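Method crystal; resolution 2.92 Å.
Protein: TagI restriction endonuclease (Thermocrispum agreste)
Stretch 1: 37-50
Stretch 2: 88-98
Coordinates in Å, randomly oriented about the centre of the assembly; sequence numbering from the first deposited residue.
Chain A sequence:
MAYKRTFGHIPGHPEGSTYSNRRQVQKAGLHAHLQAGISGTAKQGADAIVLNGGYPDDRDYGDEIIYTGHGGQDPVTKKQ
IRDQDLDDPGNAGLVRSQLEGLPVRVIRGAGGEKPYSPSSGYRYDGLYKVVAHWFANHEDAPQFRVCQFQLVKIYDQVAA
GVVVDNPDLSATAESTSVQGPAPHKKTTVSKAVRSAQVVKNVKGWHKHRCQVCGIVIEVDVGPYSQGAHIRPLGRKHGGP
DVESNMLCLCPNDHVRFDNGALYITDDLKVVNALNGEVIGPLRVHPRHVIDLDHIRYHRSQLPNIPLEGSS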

# COMPACT_ATOMS: atom_id res chain seq x y z
N GLY A 37 18.41 11.22 19.62
CA GLY A 37 17.94 11.50 18.26
C GLY A 37 16.50 11.10 18.01
O GLY A 37 15.75 11.85 17.41
N ILE A 38 16.12 9.93 18.51
CA ILE A 38 14.79 9.39 18.26
C ILE A 38 13.86 9.63 19.45
O ILE A 38 14.16 9.24 20.58
CB ILE A 38 14.86 7.89 17.95
CG1 ILE A 38 15.79 7.65 16.76
CG2 ILE A 38 13.47 7.33 17.65
CD1 ILE A 38 16.25 6.22 16.59
N SER A 39 12.72 10.27 19.18
CA SER A 39 11.59 10.32 20.10
C SER A 39 10.72 9.12 19.83
O SER A 39 10.02 9.10 18.84
CB SER A 39 10.77 11.60 19.84
OG SER A 39 9.56 11.62 20.59
N GLY A 40 10.75 8.11 20.70
CA GLY A 40 9.94 6.92 20.44
C GLY A 40 10.09 5.73 21.35
O GLY A 40 11.05 5.63 22.12
N THR A 41 9.14 4.82 21.22
CA THR A 41 8.95 3.68 22.12
C THR A 41 8.43 2.48 21.32
O THR A 41 7.64 2.64 20.40
CB THR A 41 7.98 4.10 23.26
OG1 THR A 41 8.72 4.84 24.22
CG2 THR A 41 7.32 2.94 23.98
N ALA A 42 8.90 1.29 21.67
CA ALA A 42 8.51 0.07 20.96
C ALA A 42 7.01 -0.18 20.91
O ALA A 42 6.49 -0.68 19.92
CB ALA A 42 9.20 -1.14 21.58
N LYS A 43 6.32 0.17 22.00
CA LYS A 43 4.88 -0.05 22.15
C LYS A 43 4.08 0.90 21.26
O LYS A 43 3.25 0.44 20.48
CB LYS A 43 4.42 0.12 23.62
CG LYS A 43 4.78 -1.05 24.55
CD LYS A 43 6.26 -1.09 24.95
CE LYS A 43 6.60 -2.33 25.79
NZ LYS A 43 8.07 -2.57 25.92
N GLN A 44 4.39 2.20 21.33
CA GLN A 44 3.52 3.25 20.76
C GLN A 44 3.94 3.80 19.39
O GLN A 44 3.09 4.35 18.69
CB GLN A 44 3.27 4.40 21.76
CG GLN A 44 4.42 4.84 22.67
CD GLN A 44 4.04 5.97 23.63
OE1 GLN A 44 4.88 6.75 24.04
NE2 GLN A 44 2.77 6.05 23.98
N GLY A 45 5.20 3.62 19.00
CA GLY A 45 5.73 4.11 17.73
C GLY A 45 6.65 5.29 17.97
O GLY A 45 6.77 5.76 19.10
N ALA A 46 7.29 5.79 16.92
CA ALA A 46 8.17 6.96 17.01
C ALA A 46 7.50 8.15 16.34
O ALA A 46 7.12 8.07 15.18
CB ALA A 46 9.51 6.68 16.33
N ASP A 47 7.39 9.25 17.08
CA ASP A 47 6.73 10.46 16.58
C ASP A 47 7.70 11.50 16.02
O ASP A 47 7.27 12.37 15.27
CB ASP A 47 5.83 11.09 17.64
CG ASP A 47 6.58 11.48 18.90
OD1 ASP A 47 7.50 10.73 19.29
OD2 ASP A 47 6.22 12.50 19.52
N ALA A 48 8.98 11.43 16.37
CA ALA A 48 9.94 12.35 15.78
C ALA A 48 11.36 11.83 15.75
O ALA A 48 11.73 10.95 16.51
CB ALA A 48 9.91 13.67 16.53
N ILE A 49 12.15 12.40 14.84
CA ILE A 49 13.59 12.24 14.84
C ILE A 49 14.24 13.59 14.63
O ILE A 49 13.68 14.45 13.98
CB ILE A 49 14.09 11.24 13.77
CG1 ILE A 49 13.72 11.67 12.34
CG2 ILE A 49 13.53 9.86 14.05
CD1 ILE A 49 14.59 11.02 11.28
N VAL A 50 15.44 13.73 15.20
CA VAL A 50 16.27 14.91 15.03
C VAL A 50 17.51 14.48 14.28
O VAL A 50 18.16 13.51 14.68
CB VAL A 50 16.69 15.48 16.39
CG1 VAL A 50 17.80 16.52 16.24
CG2 VAL A 50 15.47 16.05 17.10
N ASP A 88 16.19 -1.38 21.58
CA ASP A 88 16.28 0.06 21.76
C ASP A 88 14.92 0.64 21.45
O ASP A 88 14.42 0.42 20.35
CB ASP A 88 17.32 0.70 20.83
CG ASP A 88 17.53 2.19 21.11
OD1 ASP A 88 18.42 2.53 21.91
OD2 ASP A 88 16.79 3.02 20.52
N PRO A 89 14.32 1.38 22.39
CA PRO A 89 12.96 1.85 22.15
C PRO A 89 12.82 2.73 20.91
O PRO A 89 11.81 2.67 20.21
CB PRO A 89 12.62 2.65 23.42
CG PRO A 89 13.69 2.32 24.40
CD PRO A 89 14.90 2.03 23.59
N GLY A 90 13.84 3.53 20.64
CA GLY A 90 13.83 4.40 19.48
C GLY A 90 13.94 3.64 18.18
O GLY A 90 13.26 3.98 17.21
N ASN A 91 14.79 2.62 18.17
CA ASN A 91 14.89 1.76 17.00
C ASN A 91 13.60 0.98 16.80
O ASN A 91 13.08 0.92 15.69
CB ASN A 91 16.05 0.79 17.12
CG ASN A 91 17.39 1.48 17.14
OD1 ASN A 91 17.49 2.66 16.83
ND2 ASN A 91 18.42 0.73 17.53
N ALA A 92 13.09 0.40 17.87
CA ALA A 92 11.87 -0.39 17.79
C ALA A 92 10.71 0.48 17.38
O ALA A 92 9.95 0.12 16.50
CB ALA A 92 11.57 -1.08 19.11
N GLY A 93 10.60 1.65 18.01
CA GLY A 93 9.51 2.58 17.73
C GLY A 93 9.47 2.99 16.28
O GLY A 93 8.40 3.10 15.68
N LEU A 94 10.65 3.19 15.71
CA LEU A 94 10.74 3.55 14.30
C LEU A 94 10.24 2.44 13.36
O LEU A 94 9.69 2.75 12.31
CB LEU A 94 12.17 3.93 13.92
CG LEU A 94 12.51 5.42 13.98
CD1 LEU A 94 14.00 5.57 13.74
CD2 LEU A 94 11.72 6.20 12.94
N VAL A 95 10.45 1.18 13.71
CA VAL A 95 9.93 0.08 12.90
C VAL A 95 8.42 0.01 13.05
O VAL A 95 7.69 -0.23 12.09
CB VAL A 95 10.52 -1.29 13.28
CG1 VAL A 95 9.90 -2.40 12.44
CG2 VAL A 95 12.04 -1.29 13.13
N ARG A 96 7.96 0.19 14.28
CA ARG A 96 6.54 0.18 14.58
C ARG A 96 5.84 1.34 13.87
O ARG A 96 4.70 1.21 13.51
CB ARG A 96 6.34 0.24 16.10
CG ARG A 96 4.92 0.28 16.61
CD ARG A 96 4.07 -0.87 16.10
NE ARG A 96 4.54 -2.19 16.52
CZ ARG A 96 4.06 -3.34 16.03
NH1 ARG A 96 3.11 -3.35 15.09
NH2 ARG A 96 4.55 -4.50 16.46
N SER A 97 6.53 2.46 13.66
CA SER A 97 5.97 3.55 12.85
C SER A 97 5.81 3.13 11.40
O SER A 97 4.78 3.41 10.79
CB SER A 97 6.83 4.81 12.93
OG SER A 97 6.50 5.57 14.07
N GLN A 98 6.83 2.48 10.87
CA GLN A 98 6.83 1.94 9.51
C GLN A 98 5.64 0.99 9.32
O GLN A 98 4.88 1.14 8.38
CB GLN A 98 8.14 1.21 9.24
CG GLN A 98 8.34 0.74 7.81
CD GLN A 98 8.93 -0.67 7.72
OE1 GLN A 98 10.12 -0.88 7.97
NE2 GLN A 98 8.09 -1.63 7.36

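A β-hairpin and an α-helix pack here almost at right angles. Strands 38-41 and 45-50 form the hairpin, joined through 42-44, and the helix 89-98 crosses them at 77° and 94°, its axis within 5.7 and 5.3 Å of theirs. Such close approach requires a surface without bulk, and glycine supplies it on both sides.

A hollow central to the fit lies at Gly-93. A CB there would point toward the hairpin and sit 2.8 Å from Thr-41 N, a clash, with Gly-40 C and Gly-45 C also tight. In its absence the backbones come into direct contact: Gly-45 CA and Gly-93 CA are 4.1 Å apart, and Thr-41 O lies 3.3 Å from Gly-93 CA. Thr-41 O also accepts a hydrogen bond from Gly-45 N at 3.0 Å, so the close of the hairpin itself is the bump that fills the helix's notch. Gly-45 CA makes a CA-H...O contact with Gly-93 O at 3.5 Å. Glycine suits position 45 for a reason of its own, since at its phi/psi of 107/175 a CB would jam against the preceding carbonyl oxygen. At Gly-40 the constraint comes from within the hairpin: a CB would come within 2.8 Å of Ala-46 CB.

One turn earlier, Gly-90 provides a second hollow. An added CB would lie 3.0 Å from Ile-38 CB, so the bare backbone leaves room for the branched isoleucine, whose CG2 rests 3.4 Å from Gly-90 O. The other arm of Ile-38 reaches toward Leu-94, placing CD1 3.7 Å from Leu-94 CD1. Leu-94 leaves the helix sideways, but its end comes nearer and fills the space over the strands: its CG is 4.0 Å from Ala-46 CB, and its CD2 is 4.2 Å from Ile-49 CG2. Ala-46 points toward the helix and is small enough to let it settle close, with CB 3.7 Å from Leu-94 N.

At the hairpin's connection, small meets small. Ala-42 CB and Ala-92 CB stand 3.4 Å apart, a fit that relies on two methyl groups. Arg-96 flanks this end with its aliphatic part, CG lying 3.8 Å from Ala-42 O and 4.1 Å from Gly-45 CA, while its guanidinium finds hydrogen-bonding partners elsewhere in the structure.

Amid this largely steric fit a clear hydrogen bond crosses the contact: Ser-97 OG donates to Ala-46 O at 2.8 Å. Serine is short enough to fit beside the strand and still give its backbone oxygen a donor. At the N-terminal end of the helix, Asp-88 caps it, its OD2 accepting from Asn-91 N at 3.1 Å and, weakly, from Gly-90 N at 3.0 Å. On the hairpin, Ser-39 and Asp-47 point away from the helix and pair with each other, Ser-39 OG donating to Asp-47 OD1 at 2.6 Å. The side chains that the hairpin points toward the helix, Ile-38, Ala-46 and Ile-49, are apolar. Together the two stretches bury 565 Å².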